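Local coordinates for nitroreductase family protein (Sphingopyxis sp., PDB 7DP1) that probably reduces nitro groups of dinitroaniline herbicides, using a bound flavin mononucleotide and electrons from NADPH, at residues E39-A44 and Q159-L164; E105-S110 and A210-W215; F139-R144 and L189-D194. The protein carries 1 engineered substitution. All blocks are in the same frame, centred on the assembly; numbering follows the deposited sequence.

Contact 1 (E39-A44 and Q159-L164)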
# COMPACT_ATOMS: atom_id res chain seq x y z
N GLU A 39 12.21 8.20 -8.22
CA GLU A 39 13.13 7.08 -8.56
C GLU A 39 13.32 6.19 -7.36
O GLU A 39 13.46 4.97 -7.52
CB GLU A 39 14.53 7.49 -9.04
CG GLU A 39 14.54 8.42 -10.15
CD GLU A 39 14.72 9.76 -9.56
OE1 GLU A 39 14.40 9.85 -8.35
OE2 GLU A 39 15.14 10.74 -10.22
N ILE A 40 13.36 6.78 -6.17
CA ILE A 40 13.53 5.98 -4.94
C ILE A 40 12.25 5.23 -4.60
O ILE A 40 12.31 4.06 -4.20
CB ILE A 40 13.91 6.85 -3.73
CG1 ILE A 40 15.13 7.73 -4.05
CG2 ILE A 40 14.21 5.96 -2.55
CD1 ILE A 40 15.52 8.65 -2.92
N ALA A 41 11.10 5.87 -4.78
CA ALA A 41 9.81 5.21 -4.51
C ALA A 41 9.60 4.00 -5.41
O ALA A 41 8.88 3.07 -5.07
CB ALA A 41 8.66 6.20 -4.69
N GLN A 42 10.23 4.01 -6.58
CA GLN A 42 10.09 2.90 -7.51
C GLN A 42 10.70 1.63 -6.90
O GLN A 42 10.41 0.53 -7.36
CB GLN A 42 10.75 3.23 -8.86
CG GLN A 42 10.31 2.32 -10.03
CD GLN A 42 8.83 2.50 -10.42
OE1 GLN A 42 8.20 3.53 -10.11
NE2 GLN A 42 8.26 1.49 -11.10
N ARG A 43 11.50 1.78 -5.85
CA ARG A 43 12.06 0.59 -5.18
C ARG A 43 11.02 -0.12 -4.33
O ARG A 43 11.32 -1.11 -3.67
CB ARG A 43 13.25 0.94 -4.29
CG ARG A 43 14.42 1.61 -5.06
CD ARG A 43 14.88 0.79 -6.26
NE ARG A 43 15.20 -0.59 -5.91
CZ ARG A 43 15.77 -1.46 -6.73
NH1 ARG A 43 16.16 -1.07 -7.94
NH2 ARG A 43 16.00 -2.71 -6.33
N ALA A 44 9.80 0.38 -4.34
CA ALA A 44 8.72 -0.34 -3.67
C ALA A 44 8.57 -1.72 -4.29
O ALA A 44 8.82 -1.91 -5.49
CB ALA A 44 7.38 0.44 -3.77
N GLN A 159 2.56 4.84 -0.32
CA GLN A 159 3.14 5.10 1.00
C GLN A 159 4.64 5.39 0.90
O GLN A 159 5.19 6.17 1.68
CB GLN A 159 2.89 3.91 1.95
CG GLN A 159 3.59 4.01 3.31
CD GLN A 159 2.96 5.05 4.23
OE1 GLN A 159 2.31 6.02 3.77
NE2 GLN A 159 3.15 4.87 5.53
N SER A 160 5.33 4.74 -0.03
CA SER A 160 6.74 5.11 -0.24
C SER A 160 6.86 6.60 -0.58
O SER A 160 7.69 7.33 0.01
CB SER A 160 7.36 4.26 -1.34
OG SER A 160 7.33 2.89 -0.96
N VAL A 161 6.02 7.06 -1.50
CA VAL A 161 6.09 8.48 -1.89
C VAL A 161 5.80 9.41 -0.71
O VAL A 161 6.53 10.37 -0.45
CB VAL A 161 5.12 8.74 -3.05
CG1 VAL A 161 5.05 10.24 -3.39
CG2 VAL A 161 5.56 7.90 -4.26
N MET A 162 4.74 9.11 0.02
CA MET A 162 4.32 9.97 1.12
C MET A 162 5.40 10.07 2.20
O MET A 162 5.64 11.14 2.77
CB MET A 162 3.01 9.43 1.70
CG MET A 162 1.83 9.61 0.74
SD MET A 162 0.30 9.16 1.56
CE MET A 162 0.36 7.39 1.38
N LEU A 163 6.06 8.96 2.50
CA LEU A 163 7.15 8.99 3.46
C LEU A 163 8.36 9.77 2.96
O LEU A 163 8.97 10.51 3.72
CB LEU A 163 7.57 7.57 3.83
CG LEU A 163 6.49 6.84 4.63
CD1 LEU A 163 6.91 5.42 4.90
CD2 LEU A 163 6.27 7.60 5.92
N LEU A 164 8.70 9.60 1.67
CA LEU A 164 9.83 10.34 1.09
C LEU A 164 9.60 11.85 1.10
O LEU A 164 10.54 12.63 1.26
CB LEU A 164 10.09 9.88 -0.34
CG LEU A 164 10.72 8.49 -0.43
CD1 LEU A 164 10.57 7.86 -1.84
CD2 LEU A 164 12.17 8.56 -0.01
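In the alpha+beta fold of the nitroreductase family, helix 31-41 and the turn that follows meet the later half of helix 148-167, and two alanines let the backbones come close: the CA atoms of Ala41 and Ser160 are 5.3 Å apart. Ala41 is at the centre of the contact. Its CB points at the opposing helix and rests between two branched side chains, 3.6 Å from Val161 CG2 and 3.8 Å from Leu164 CD1, with the CB of Ser160 lying a little farther off. Val161 offers CG2 because CG1 stands anti to its backbone N (chi1 174°), which leaves CG2 anti to the carbonyl carbon and turned to the alanine. Leu164 has CG anti to its own carbonyl carbon and an extended chi2, so it reaches over to the backbone at Ala41; there CD1 comes within 3.6 Å of the backbone N of Ala41. The same methyl lies 4.0 Å from Ile40 CB, and the two long side chains cross obliquely, Ile40 CG2 passing by both leucine methyls. Alanine suits position 41, since a lone methyl fills the short gap between the backbones, and the branched Val161 and Leu164 each offer a methyl to Ala41 CB. A type I turn from Ala41 to Ala44 swings the chain back so that Ala44 also faces helix 148-167, ahead of Pro45 in the FMN pocket. Ser160 suits this spot because its buried hydroxyl, beside its own backbone N (chi1 -62°), bonds to Met156 O one turn earlier and to Gln159 NE2 of the second subunit. From that doubly held position Ser160 OG touches the methyl Ala44 CB at 3.7 Å.

Contact 2 (E105-S110 and A210-W215); sequences EALYAS and APVNRW
Trp215 lays one face of its indole against the last turns of helix 96-109, overlapping the backbone where Ala106 passes into Leu107. Ala106 O stands 3.8 Å above the ring plane, near the rim, with Leu107 N over the same face. The benzene half meets the methyl of Ala106, whose CB is 3.3 Å from Trp215 CE3; a small residue is what allows the ring so near the helix. With CG in the crowded position between backbone N and carbonyl carbon (chi1 55°), the indole is folded back over its own segment, and Pro211 O lies at its edge, in plane. A weak bond of 2.7 Å from Trp215 NE1 to Val212 O, bent to 122°, helps hold this pose.

Ser110, where the helix ends, turns OG back to Ala106 O at 2.9 Å, in the carbonyl plane, and so brings OG obliquely to within 3.0 Å of Trp215 CD1. Leu107 and Val212 lie side by side, pointing the same way; Leu107 CD1 and Val212 CG2 are tightly packed at 3.4 Å. Arg19, part of the FMN pocket, makes a cation-pi contact with Trp215 and hydrogen-bonds its carbonyl oxygen. No hydrogen bond joins 105-110 to 210-215, so the helix end is fixed to the loop by shape and dispersion, while Ser110 OG is satisfied by its own helix and Trp215 NE1 has a weak bond within its loop.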
# COMPACT_ATOMS: atom_id res chain seq x y z
N GLU A 105 -14.53 13.68 13.41
CA GLU A 105 -14.74 14.59 14.54
C GLU A 105 -13.58 15.55 14.71
O GLU A 105 -13.76 16.77 14.75
CB GLU A 105 -14.90 13.82 15.85
CG GLU A 105 -16.05 12.86 15.93
CD GLU A 105 -16.46 12.54 17.36
OE1 GLU A 105 -16.39 13.45 18.21
OE2 GLU A 105 -16.86 11.40 17.61
N ALA A 106 -12.39 14.97 14.82
CA ALA A 106 -11.18 15.73 15.10
C ALA A 106 -10.81 16.70 13.98
O ALA A 106 -10.32 17.80 14.25
CB ALA A 106 -10.05 14.77 15.37
N LEU A 107 -11.08 16.31 12.73
CA LEU A 107 -10.79 17.15 11.57
C LEU A 107 -11.60 18.44 11.56
O LEU A 107 -11.07 19.51 11.26
CB LEU A 107 -11.05 16.37 10.28
CG LEU A 107 -11.02 17.16 8.96
CD1 LEU A 107 -9.71 17.90 8.80
CD2 LEU A 107 -11.26 16.24 7.76
N TYR A 108 -12.88 18.35 11.90
CA TYR A 108 -13.74 19.52 11.89
C TYR A 108 -13.70 20.29 13.20
O TYR A 108 -13.87 21.51 13.21
CB TYR A 108 -15.18 19.14 11.55
CG TYR A 108 -15.41 18.97 10.08
CD1 TYR A 108 -14.37 18.66 9.22
CD2 TYR A 108 -16.67 19.16 9.54
CE1 TYR A 108 -14.58 18.51 7.86
CE2 TYR A 108 -16.89 19.03 8.19
CZ TYR A 108 -15.85 18.70 7.36
OH TYR A 108 -16.08 18.57 6.01
N ALA A 109 -13.48 19.57 14.30
CA ALA A 109 -13.36 20.19 15.61
C ALA A 109 -12.27 21.25 15.58
O ALA A 109 -12.40 22.31 16.20
CB ALA A 109 -13.07 19.15 16.67
N SER A 110 -11.20 20.96 14.84
CA SER A 110 -10.13 21.93 14.65
C SER A 110 -10.39 22.82 13.43
O SER A 110 -9.51 23.00 12.58
CB SER A 110 -8.80 21.21 14.49
OG SER A 110 -8.90 20.21 13.51
N ALA A 210 -1.56 25.61 10.79
CA ALA A 210 -2.97 25.41 10.52
C ALA A 210 -3.57 24.46 11.54
O ALA A 210 -3.00 23.41 11.84
CB ALA A 210 -3.16 24.86 9.11
N PRO A 211 -4.77 24.80 12.03
CA PRO A 211 -5.44 24.01 13.06
C PRO A 211 -5.74 22.62 12.50
O PRO A 211 -5.59 21.59 13.18
CB PRO A 211 -6.74 24.78 13.34
CG PRO A 211 -6.99 25.58 12.09
CD PRO A 211 -5.62 25.90 11.53
N VAL A 212 -6.11 22.63 11.23
CA VAL A 212 -6.46 21.43 10.51
C VAL A 212 -5.27 20.47 10.48
O VAL A 212 -5.46 19.27 10.37
CB VAL A 212 -6.92 21.78 9.08
CG1 VAL A 212 -5.72 22.16 8.22
CG2 VAL A 212 -7.68 20.65 8.46
N ASN A 213 -4.06 21.00 10.65
CA ASN A 213 -2.84 20.18 10.58
C ASN A 213 -2.17 19.78 11.90
O ASN A 213 -1.11 19.17 11.87
CB ASN A 213 -1.78 20.91 9.76
CG ASN A 213 -2.16 21.05 8.30
OD1 ASN A 213 -2.92 20.26 7.77
ND2 ASN A 213 -1.61 22.07 7.65
N ARG A 214 -2.77 20.08 13.05
CA ARG A 214 -2.03 19.88 14.29
C ARG A 214 -2.71 19.00 15.34
O ARG A 214 -2.08 18.59 16.32
CB ARG A 214 -1.72 21.24 14.94
CG ARG A 214 -0.93 22.21 14.07
CD ARG A 214 -0.45 23.39 14.92
NE ARG A 214 0.48 22.92 15.94
CZ ARG A 214 0.70 23.52 17.11
NH1 ARG A 214 0.03 24.61 17.44
NH2 ARG A 214 1.58 23.00 17.96
N TRP A 215 -3.98 18.68 15.12
CA TRP A 215 -4.70 17.78 16.02
C TRP A 215 -4.13 16.36 15.92
O TRP A 215 -3.73 15.92 14.84
CB TRP A 215 -6.20 17.80 15.71
CG TRP A 215 -6.51 17.49 14.27
CD1 TRP A 215 -6.52 18.37 13.23
CD2 TRP A 215 -6.82 16.21 13.71
NE1 TRP A 215 -6.84 17.73 12.06
CE2 TRP A 215 -7.03 16.40 12.32
CE3 TRP A 215 -6.96 14.92 14.24
CZ2 TRP A 215 -7.36 15.35 11.46
CZ3 TRP A 215 -7.29 13.88 13.39
CH2 TRP A 215 -7.48 14.10 12.01

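Contact 3 (F139-R144 and L189-D194); sequences FLHCSR and LGLGDD
The backbone of Arg144 makes a direct hydrogen bond, its N reaching Asp194 O at 2.8 Å with an N-H...O angle of 158°, in the plane of that carbonyl. The same oxygen takes a CA-H contact from Ser143, and a water 2.9 Å from Ser143 OG donates to Asp194 OD2. Farther along, Leu191 and His141 meet tip to tip: Leu191 CD1 sits over the imidazole face, 3.5 Å from the centroid of the His141 ring and 11° off its normal, a CH-pi contact. Leu191 CD2 overhangs the ring on its CE1 side, 3.5 Å from His141 CE1. At the far end Phe139 and Leu189 cross at about a right angle, with Phe139 CD2 3.6 Å from Leu189 CD1.

This is a loop packed along a strand of the antiparallel sheet: 189-194 runs only 15° from the direction of 139-144, then enters strand 195-204, the sheet neighbour of 136-143. A Schellman motif at Gly190, whose phi is positive, ends helix 182-189 and starts this run.

In the second shell, Gln195 OE1 and Thr56 OG1 grip the two ring nitrogens of His141, fixing its rotation beneath the leucine. An alanine here would remove the imidazole and would probably loosen Leu191 and leave those two polar groups without their buried partner. Gln195 O likewise holds Arg144 NE, and Trp178 meets Phe139 edge-to-face.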
# COMPACT_ATOMS: atom_id res chain seq x y z
N PHE A 139 -2.05 12.07 -9.73
CA PHE A 139 -3.14 11.14 -9.93
C PHE A 139 -2.56 9.77 -10.20
O PHE A 139 -1.84 9.55 -11.19
CB PHE A 139 -4.04 11.58 -11.07
CG PHE A 139 -4.88 12.78 -10.74
CD1 PHE A 139 -5.97 12.66 -9.90
CD2 PHE A 139 -4.57 14.02 -11.28
CE1 PHE A 139 -6.75 13.78 -9.58
CE2 PHE A 139 -5.34 15.13 -10.98
CZ PHE A 139 -6.44 15.02 -10.13
N LEU A 140 -2.87 8.85 -9.29
CA LEU A 140 -2.34 7.49 -9.33
C LEU A 140 -3.34 6.61 -10.03
O LEU A 140 -4.49 6.53 -9.62
CB LEU A 140 -2.03 6.99 -7.91
CG LEU A 140 -1.72 5.50 -7.67
CD1 LEU A 140 -0.64 5.00 -8.61
CD2 LEU A 140 -1.29 5.27 -6.19
N HIS A 141 -2.91 5.97 -11.11
CA HIS A 141 -3.81 5.12 -11.85
C HIS A 141 -3.11 3.87 -12.37
O HIS A 141 -1.88 3.75 -12.24
CB HIS A 141 -4.43 5.88 -13.00
CG HIS A 141 -3.42 6.52 -13.90
ND1 HIS A 141 -2.99 5.92 -15.05
CD2 HIS A 141 -2.79 7.71 -13.81
CE1 HIS A 141 -2.11 6.72 -15.66
NE2 HIS A 141 -1.97 7.80 -14.93
N CYS A 142 -3.89 2.96 -12.94
CA CYS A 142 -3.33 1.71 -13.46
C CYS A 142 -4.25 1.13 -14.52
O CYS A 142 -5.39 1.58 -14.71
CB CYS A 142 -3.11 0.69 -12.34
SG CYS A 142 -4.66 0.17 -11.49
N SER A 143 -3.76 0.11 -15.21
CA SER A 143 -4.58 -0.59 -16.18
C SER A 143 -5.76 -1.26 -15.50
O SER A 143 -5.63 -1.74 -14.38
CB SER A 143 -3.77 -1.63 -16.94
OG SER A 143 -4.64 -2.45 -17.70
N ARG A 144 -6.90 -1.31 -16.18
CA ARG A 144 -8.09 -2.00 -15.66
C ARG A 144 -7.95 -3.52 -15.57
O ARG A 144 -8.84 -4.18 -15.04
CB ARG A 144 -9.32 -1.67 -16.51
CG ARG A 144 -9.74 -0.23 -16.39
CD ARG A 144 -11.08 0.06 -17.03
NE ARG A 144 -11.49 1.40 -16.65
CZ ARG A 144 -12.40 1.68 -15.73
NH1 ARG A 144 -12.68 2.94 -15.44
NH2 ARG A 144 -13.04 0.70 -15.12
N LEU A 189 -6.92 14.73 -18.16
CA LEU A 189 -5.54 14.29 -18.15
C LEU A 189 -5.22 13.60 -19.48
O LEU A 189 -4.07 13.29 -19.78
CB LEU A 189 -5.31 13.31 -16.99
CG LEU A 189 -5.48 13.81 -15.54
CD1 LEU A 189 -5.12 12.72 -14.56
CD2 LEU A 189 -4.70 15.08 -15.24
N GLY A 190 -6.27 13.35 -20.26
CA GLY A 190 -6.12 12.66 -21.53
C GLY A 190 -5.79 11.18 -21.38
O GLY A 190 -5.15 10.60 -22.25
N LEU A 191 -6.25 10.55 -20.30
CA LEU A 191 -6.05 9.10 -20.13
C LEU A 191 -7.18 8.30 -20.76
O LEU A 191 -8.34 8.73 -20.79
CB LEU A 191 -5.92 8.73 -18.65
CG LEU A 191 -4.66 9.19 -17.92
CD1 LEU A 191 -4.87 9.01 -16.44
CD2 LEU A 191 -3.42 8.41 -18.38
N GLY A 192 -6.84 7.13 -21.30
CA GLY A 192 -7.80 6.26 -21.95
C GLY A 192 -8.76 5.59 -20.98
O GLY A 192 -8.59 5.69 -19.76
N ASP A 193 -9.77 4.90 -21.51
CA ASP A 193 -10.70 4.17 -20.65
C ASP A 193 -10.20 2.75 -20.34
O ASP A 193 -10.91 1.96 -19.70
CB ASP A 193 -12.08 4.14 -21.29
CG ASP A 193 -12.64 5.54 -21.54
OD1 ASP A 193 -11.88 6.52 -21.49
OD2 ASP A 193 -13.86 5.65 -21.79
N ASP A 194 -8.98 2.45 -20.78
CA ASP A 194 -8.28 1.24 -20.36
C ASP A 194 -7.67 1.46 -18.98
O ASP A 194 -7.20 0.52 -18.33
CB ASP A 194 -7.20 0.86 -21.36
CG ASP A 194 -6.09 1.90 -21.42
OD1 ASP A 194 -6.39 3.08 -21.68
OD2 ASP A 194 -4.92 1.53 -21.16
O HOH W 1 -4.42 -0.97 -20.20

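Overall arrangement
Along the chain the segments come in the order 39-44, 105-110, 139-144, 159-164, 189-194, 210-215: both segments of contact 3 fall between those of contact 2, while contact 1 alternates with each of the others. Contacts 1 and 3 have centres about 20 Å apart and are linked by sequence, since strand 136-143 leads into helix 148-167; contacts 1 and 2 have centres about 27 Å apart. Contacts 2 and 3, about 33 Å apart between centres, lie on opposite sides of the chain's centre. Contact 1 belongs to the helical dimer interface beside FMN, contact 2 ties a helix end to the loop after strand 195-204 near FMN, and contact 3 packs the loop before that strand along its sheet neighbour 136-143.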